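Side-chain contacts in carboxylesterase (Ferroplasma acidiphilum, PDB 3WJ2), which probably hydrolyses carboxylic ester bonds, as an acid-adapted carboxylesterase of the alpha/beta-hydrolase fold: residues 57-61 with 62-66; 121-124 with 125-129. All coordinates share one frame; numbering follows the deposited sequence.

Contact 1. Residues 57-61 with 62-66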
# COMPACT_ATOMS: atom_id res chain seq x y z
N LYS B 57 41.33 12.59 -16.95
CA LYS B 57 41.17 11.34 -17.75
C LYS B 57 41.48 10.20 -16.81
O LYS B 57 42.53 10.17 -16.18
CB LYS B 57 42.04 11.41 -18.99
CG LYS B 57 41.62 12.43 -20.05
CD LYS B 57 40.36 12.05 -20.80
CE LYS B 57 40.24 12.95 -22.05
NZ LYS B 57 38.92 12.78 -22.82
N ILE B 58 40.58 9.25 -16.67
CA ILE B 58 40.79 8.08 -15.80
C ILE B 58 41.25 7.00 -16.75
O ILE B 58 40.48 6.48 -17.53
CB ILE B 58 39.40 7.62 -15.12
CG1 ILE B 58 38.76 8.78 -14.33
CG2 ILE B 58 39.59 6.47 -14.12
CD1 ILE B 58 39.68 9.49 -13.41
N LYS B 59 42.53 6.68 -16.66
CA LYS B 59 43.18 5.77 -17.64
C LYS B 59 43.07 4.32 -17.21
O LYS B 59 43.97 3.78 -16.57
CB LYS B 59 44.66 6.20 -17.83
CG LYS B 59 45.19 5.58 -19.09
CD LYS B 59 46.73 5.62 -19.14
CE LYS B 59 47.17 5.02 -20.49
NZ LYS B 59 46.07 4.11 -21.09
N LEU B 60 41.90 3.70 -17.46
CA LEU B 60 41.69 2.33 -17.03
C LEU B 60 42.30 1.37 -18.11
O LEU B 60 42.77 1.83 -19.16
CB LEU B 60 40.16 2.09 -17.00
CG LEU B 60 39.45 3.02 -15.98
CD1 LEU B 60 38.00 2.68 -15.94
CD2 LEU B 60 40.04 2.74 -14.56
N ASP B 61 42.29 0.10 -17.80
CA ASP B 61 42.78 -0.90 -18.78
C ASP B 61 41.89 -0.99 -20.00
O ASP B 61 40.69 -1.32 -19.88
CB ASP B 61 43.00 -2.28 -18.09
CG ASP B 61 44.07 -2.22 -16.94
OD1 ASP B 61 44.81 -1.13 -16.88
OD2 ASP B 61 44.13 -3.23 -16.19
N GLY B 62 42.43 -0.65 -21.19
CA GLY B 62 41.56 -0.78 -22.37
C GLY B 62 40.65 0.37 -22.71
O GLY B 62 40.01 0.31 -23.76
N ARG B 63 40.50 1.41 -21.84
CA ARG B 63 39.62 2.51 -22.15
C ARG B 63 39.91 3.62 -21.16
O ARG B 63 40.35 3.36 -20.07
CB ARG B 63 38.10 2.09 -22.06
CG ARG B 63 37.52 1.92 -20.63
CD ARG B 63 37.98 0.56 -20.01
NE ARG B 63 37.18 0.29 -18.81
CZ ARG B 63 37.48 -0.59 -17.85
NH1 ARG B 63 36.58 -0.83 -16.86
NH2 ARG B 63 38.67 -1.26 -17.84
N THR B 64 39.68 4.85 -21.61
CA THR B 64 39.85 6.02 -20.74
C THR B 64 38.46 6.68 -20.57
O THR B 64 37.67 6.78 -21.53
CB THR B 64 40.80 7.00 -21.49
OG1 THR B 64 42.08 6.33 -21.59
CG2 THR B 64 40.91 8.29 -20.75
N LEU B 65 38.17 7.08 -19.31
CA LEU B 65 36.89 7.73 -19.03
C LEU B 65 37.17 9.20 -18.72
O LEU B 65 38.17 9.52 -18.01
CB LEU B 65 36.30 7.17 -17.73
CG LEU B 65 36.20 5.63 -17.79
CD1 LEU B 65 35.50 5.15 -16.48
CD2 LEU B 65 35.43 5.02 -18.97
N ASN B 66 36.22 10.03 -19.10
CA ASN B 66 36.24 11.40 -18.57
C ASN B 66 35.77 11.42 -17.12
O ASN B 66 34.88 10.64 -16.72
CB ASN B 66 35.35 12.36 -19.35
CG ASN B 66 35.82 12.62 -20.76
OD1 ASN B 66 35.02 12.76 -21.72
ND2 ASN B 66 37.09 12.74 -20.89
O HOH W 1 43.18 3.78 -20.91
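Leu60 and Leu65 meet through their methyl groups, CD1 to CD1 at 3.6 Å, on the face of the hairpin that also carries Ile58 and Arg63. This is the tight part of the contact. Leu60 CD1 also lies 3.7 Å above the plane of the Arg63 guanidinium, offset toward its rim. Tyr136 of helix 125-139 packs against Ile58 and Leu60 from outside. The guanidinium gets there because Arg63 CG stands between backbone N and carbonyl carbon (chi1 75°) and the chain bends again at chi2, which folds it back over the turn. Its NH2 then donates to Asp61 O at 2.9 Å, nearly straight at 164° and close to the guanidinium plane, while NE and NH1 reach Asp129 and Asp132. With alanine in place of the arginine, Asp61 O is likely to lose this donor, Leu60 the guanidinium beside Leu65 and Tyr136, Asp132 a salt bridge, and Asp129 one counter-charge, though it keeps Arg116. The other face, with Lys57, Lys59 and Thr64, is exposed and looser: Thr64 CG2 reaches Lys57 CB at 3.8 Å, and one water links Lys59 NZ, Leu60 O and Thr64 OG1. The backbones of Ile58 and Leu65, whose side chains lie on the tight face, form a hydrogen-bonded antiparallel pair, with Ile58 N to Leu65 O at 2.8 Å. The positive phi of Gly62 (86°) suits the third position of the type II turn from Leu60 to Arg63, which closes a beta hairpin at the antiparallel margin of the alpha/beta-hydrolase sheet.

Contact 2. Residues 121-124 with 125-129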
# COMPACT_ATOMS: atom_id res chain seq x y z
N HIS B 121 27.96 -0.17 -25.68
CA HIS B 121 28.76 -0.82 -24.67
C HIS B 121 27.75 -1.47 -23.69
O HIS B 121 27.10 -0.76 -22.88
CB HIS B 121 29.69 0.13 -23.93
CG HIS B 121 30.63 0.85 -24.82
ND1 HIS B 121 31.81 0.30 -25.27
CD2 HIS B 121 30.53 2.08 -25.37
CE1 HIS B 121 32.38 1.17 -26.10
NE2 HIS B 121 31.63 2.24 -26.18
N LYS B 122 27.60 -2.76 -23.82
CA LYS B 122 26.63 -3.48 -23.00
C LYS B 122 27.23 -3.92 -21.68
O LYS B 122 28.49 -3.91 -21.48
CB LYS B 122 26.10 -4.69 -23.81
CG LYS B 122 25.05 -4.16 -24.81
CD LYS B 122 24.54 -5.24 -25.67
CE LYS B 122 23.49 -4.75 -26.57
NZ LYS B 122 22.11 -4.64 -26.01
N PHE B 123 26.35 -4.35 -20.77
CA PHE B 123 26.83 -4.98 -19.54
C PHE B 123 27.80 -6.07 -19.89
O PHE B 123 27.57 -6.87 -20.85
CB PHE B 123 25.63 -5.59 -18.78
CG PHE B 123 26.02 -6.31 -17.52
CD1 PHE B 123 26.32 -5.61 -16.36
CD2 PHE B 123 26.24 -7.71 -17.55
CE1 PHE B 123 26.70 -6.21 -15.18
CE2 PHE B 123 26.64 -8.39 -16.32
CZ PHE B 123 26.89 -7.68 -15.17
N PRO B 124 28.96 -6.12 -19.21
CA PRO B 124 29.31 -5.46 -17.95
C PRO B 124 30.18 -4.21 -18.12
O PRO B 124 30.81 -3.85 -17.13
CB PRO B 124 30.12 -6.55 -17.22
CG PRO B 124 31.02 -7.15 -18.35
CD PRO B 124 29.92 -7.26 -19.50
N ASP B 125 30.17 -3.53 -19.30
CA ASP B 125 31.12 -2.43 -19.44
C ASP B 125 30.91 -1.29 -18.37
O ASP B 125 31.86 -0.89 -17.75
CB ASP B 125 31.09 -1.82 -20.88
CG ASP B 125 31.62 -2.82 -21.95
OD1 ASP B 125 32.17 -3.90 -21.55
OD2 ASP B 125 31.49 -2.55 -23.17
N ALA B 126 29.67 -0.78 -18.21
CA ALA B 126 29.51 0.38 -17.25
C ALA B 126 29.87 -0.13 -15.87
O ALA B 126 30.40 0.64 -15.06
CB ALA B 126 28.05 0.83 -17.28
N PHE B 127 29.40 -1.34 -15.58
CA PHE B 127 29.71 -1.86 -14.24
C PHE B 127 31.24 -1.93 -14.01
O PHE B 127 31.73 -1.55 -12.94
CB PHE B 127 29.06 -3.28 -14.11
CG PHE B 127 29.56 -4.00 -12.90
CD1 PHE B 127 29.18 -3.64 -11.61
CD2 PHE B 127 30.57 -4.97 -13.09
CE1 PHE B 127 29.75 -4.30 -10.49
CE2 PHE B 127 31.16 -5.61 -11.97
CZ PHE B 127 30.76 -5.27 -10.66
N ASN B 128 31.98 -2.52 -14.97
CA ASN B 128 33.42 -2.58 -14.84
C ASN B 128 34.03 -1.17 -14.79
O ASN B 128 35.01 -0.97 -14.08
CB ASN B 128 34.00 -3.36 -16.04
CG ASN B 128 33.74 -4.87 -15.94
OD1 ASN B 128 33.45 -5.44 -14.83
ND2 ASN B 128 33.85 -5.56 -17.11
N ASP B 129 33.44 -0.21 -15.52
CA ASP B 129 33.90 1.15 -15.43
C ASP B 129 33.74 1.71 -14.01
O ASP B 129 34.62 2.43 -13.48
CB ASP B 129 33.18 2.02 -16.44
CG ASP B 129 33.52 1.71 -17.84
OD1 ASP B 129 34.50 0.94 -18.11
OD2 ASP B 129 32.82 2.19 -18.76
O HOH W 2 27.72 -0.32 -20.43
O HOH W 3 30.06 -4.20 -24.72
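Phe123 and Phe127 run side by side and point the same way, with Phe123 CE1 3.9 Å from Phe127 CB. Both have CG anti to the backbone N (chi1 178° in Phe123), which sends the two side chains in the same direction. The meeting is oblique rather than a stack; ring partners come from elsewhere, Phe229 meeting Phe123 edge-to-face and Tyr228 lying nearly parallel to Phe127. Pro124, preceded by a cis peptide bond, lies with its CB 3.8 Å above the centre of the Phe123 ring, the local packing of an aromatic-cis-proline step. Asn128 extends alongside the proline and brings ND2 to 3.5 Å from Pro124 CG. His121 and Asp125 instead cross at about a right angle, their imidazole and carboxylate planes 51° apart. Asp125 OD2 lies at the imidazole edge, in its plane, yet its closest approach is to His121 CB, at 3.3 Å. That oxygen takes a hydrogen bond from a water which itself accepts from Lys122 N, while OD1 has a long, weak ion pair with Arg116. A second water joins His121 O to Ala126 N. Asp125 N donates to Lys122 O at 2.8 Å, closing a reverse turn round the cis peptide. Pro124 occupies the N-cap of helix 125-139, and its carbonyl accepts the first helical bond, from Asn128 N, at 172°. Its missing N-H costs nothing there, where no helical donor is needed, and the carboxylate of Asp125 in the first turn is likely to interact favourably with the helix dipole.

Following the chain from the N terminus, contact 1 comes first: strand 52-60 turns directly into strand 63-71, and residues 57-66 close that hairpin before the chain enters the parallel part of the sheet. Contact 2 follows after strand 109-113, where residues 121-129 turn from a loop into helix 125-139. The two are in series, neither nested nor crossing, with centres about 13 Å apart. They nevertheless touch in space: the salt bridge from Arg63 NE of contact 1 to Asp129 OD1 of contact 2 spans 2.8 Å, and Leu65 CD2 packs beside the same carboxylate. The hairpin end is thereby tied to the first turns of the helix, and Arg116 shares Asp129 through its other oxygen.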